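Low molecular weight phosphotyrosine protein phosphatase (Vibrio cholerae, PDB 6U1P) dephosphorylates phosphotyrosine in proteins, probably as part of the tyrosine phosphoregulatory system that controls exopolysaccharide production and biofilm formation. Local coordinates at the interface of chains A and B. Numbering follows the deposited sequence. Chains: chain A/B, Low molecular weight phosphotyrosine protein phosphatase.

The interface of chains A and B. Residues chain A 8, 26, 29-30, 37, 87, 112; chain B 145, 148-149, 152.
B:Trp152, the last residue of the long helix 126-152, pushes its indole into chain A, where the ring N-H meets the phenol oxygen of A:Tyr87. This hydrogen bond, NE1 of B:Trp152 to OH of A:Tyr87 at 2.8 Å, is nearly straight (164° at the hydrogen) and its acceptor lies in the indole plane, so it engages the ring N-H and helps fix the rotation of the indole. Beside it, CE2 of the tyrosine touches the same edge of the indole at CZ2.

Around the rest of the indole the contacts are apolar. A:Val8, from strand 6-12, comes tip to tip and sets CG2 over one face, 3.9 Å from the centroid of the six-membered ring of B:Trp152; the opposite face of the indole has the backbone oxygen of B:Leu148, from the tryptophan's own helix, above its rim. Toward that second face, CD2 of A:Leu26 stands beyond CH2 of B:Trp152 at 3.7 Å, its side chain crossing the indole at about a right angle. Toward the A:Val8 face, CD1 of A:Ile37 reaches CE3 of B:Trp152 at 3.6 Å.

One turn back, B:Leu148 has its CG anti to the carbonyl carbon (chi1 -71°), which carries CD1 in between two aromatic rings. CD1 of B:Leu148 sits over the centre of the A:Tyr87 face, 3.9 Å from the centroid, and also touches CE1 of A:Phe112 at 3.6 Å. CD2 packs on CE1 of the tyrosine and the backbone carbonyl of A:Phe112. A:Leu26 CD2 doubles as a partner for CB of B:Ala145, 3.7 Å away, and lies near B:Val149 CG2.

The patch thus seats one chain's C-terminal helix in an apolar groove of the other's phosphatase fold, with its centre about 14 Å from the catalytic nucleophile A:Cys12. Repeated by two-fold symmetry, it probably helps hold the dimer together, with each chain's helix packing on the other.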
# COMPACT_ATOMS: atom_id res chain seq x y z
N VAL A 8 9.82 -8.92 25.52
CA VAL A 8 9.06 -9.54 24.44
C VAL A 8 9.50 -8.96 23.11
O VAL A 8 9.68 -7.74 22.99
CB VAL A 8 7.54 -9.32 24.65
CG1 VAL A 8 6.78 -9.71 23.42
CG2 VAL A 8 7.04 -10.13 25.84
N LEU A 26 1.01 -3.29 21.77
CA LEU A 26 1.40 -3.97 23.00
C LEU A 26 1.91 -2.99 24.04
O LEU A 26 1.52 -3.05 25.21
CB LEU A 26 2.47 -5.02 22.70
CG LEU A 26 1.96 -6.38 22.25
CD1 LEU A 26 3.14 -7.28 21.85
CD2 LEU A 26 1.18 -7.03 23.37
N LYS A 29 -1.00 -1.30 25.76
CA LYS A 29 -1.74 -2.13 26.70
C LYS A 29 -0.91 -2.47 27.93
O LYS A 29 -1.46 -2.59 29.03
CB LYS A 29 -2.22 -3.40 26.00
CG LYS A 29 -3.02 -3.09 24.74
CD LYS A 29 -4.37 -3.74 24.76
CE LYS A 29 -5.38 -3.04 23.84
NZ LYS A 29 -5.47 -1.56 24.00
N ILE A 30 0.40 -2.64 27.77
CA ILE A 30 1.26 -2.87 28.92
C ILE A 30 1.27 -1.66 29.85
O ILE A 30 1.16 -1.78 31.07
CB ILE A 30 2.68 -3.24 28.46
CG1 ILE A 30 2.71 -4.62 27.80
CG2 ILE A 30 3.66 -3.16 29.62
CD1 ILE A 30 3.96 -4.81 26.99
N ILE A 37 6.84 -5.01 31.65
CA ILE A 37 7.13 -5.74 30.42
C ILE A 37 7.69 -4.76 29.40
O ILE A 37 7.12 -3.69 29.19
CB ILE A 37 5.88 -6.44 29.87
CG1 ILE A 37 5.29 -7.43 30.89
CG2 ILE A 37 6.20 -7.11 28.50
CD1 ILE A 37 3.93 -8.01 30.47
N TYR A 87 7.51 -13.51 19.09
CA TYR A 87 6.28 -13.81 18.39
C TYR A 87 6.45 -13.52 16.91
O TYR A 87 6.92 -12.44 16.53
CB TYR A 87 5.10 -13.03 18.96
CG TYR A 87 4.81 -13.42 20.39
CD1 TYR A 87 4.07 -14.56 20.70
CD2 TYR A 87 5.32 -12.67 21.44
CE1 TYR A 87 3.82 -14.91 22.03
CE2 TYR A 87 5.07 -13.01 22.77
CZ TYR A 87 4.32 -14.12 23.06
OH TYR A 87 4.12 -14.46 24.38
N PHE A 112 2.04 -14.90 16.77
CA PHE A 112 1.53 -13.75 17.51
C PHE A 112 0.11 -14.01 18.04
O PHE A 112 -0.21 -13.65 19.19
CB PHE A 112 1.54 -12.49 16.62
CG PHE A 112 1.06 -11.25 17.34
CD1 PHE A 112 1.90 -10.58 18.20
CD2 PHE A 112 -0.25 -10.79 17.18
CE1 PHE A 112 1.45 -9.46 18.90
CE2 PHE A 112 -0.70 -9.67 17.85
CZ PHE A 112 0.14 -9.00 18.73
N ALA B 145 -2.99 -8.86 20.69
CA ALA B 145 -2.23 -8.23 21.77
C ALA B 145 -2.92 -8.42 23.12
O ALA B 145 -2.26 -8.78 24.11
CB ALA B 145 -2.02 -6.75 21.47
N LEU B 148 -2.34 -11.89 24.45
CA LEU B 148 -0.97 -12.07 24.94
C LEU B 148 -0.79 -11.42 26.31
O LEU B 148 -0.19 -12.01 27.21
CB LEU B 148 0.04 -11.46 23.96
CG LEU B 148 0.27 -12.16 22.61
CD1 LEU B 148 1.40 -11.47 21.83
CD2 LEU B 148 0.59 -13.63 22.83
N VAL B 149 -1.31 -10.21 26.48
CA VAL B 149 -1.15 -9.52 27.75
C VAL B 149 -1.84 -10.30 28.86
O VAL B 149 -1.33 -10.37 29.98
CB VAL B 149 -1.66 -8.07 27.64
CG1 VAL B 149 -1.83 -7.46 29.00
CG2 VAL B 149 -0.66 -7.22 26.82
N TRP B 152 0.38 -13.37 29.70
CA TRP B 152 1.59 -12.97 30.41
C TRP B 152 1.33 -12.80 31.90
O TRP B 152 2.19 -13.13 32.73
CB TRP B 152 2.15 -11.68 29.81
CG TRP B 152 2.62 -11.87 28.43
CD1 TRP B 152 2.93 -13.05 27.83
CD2 TRP B 152 2.84 -10.85 27.45
NE1 TRP B 152 3.34 -12.83 26.54
CE2 TRP B 152 3.29 -11.49 26.28
CE3 TRP B 152 2.70 -9.45 27.45
CZ2 TRP B 152 3.59 -10.78 25.10
CZ3 TRP B 152 3.00 -8.75 26.28
CH2 TRP B 152 3.44 -9.42 25.13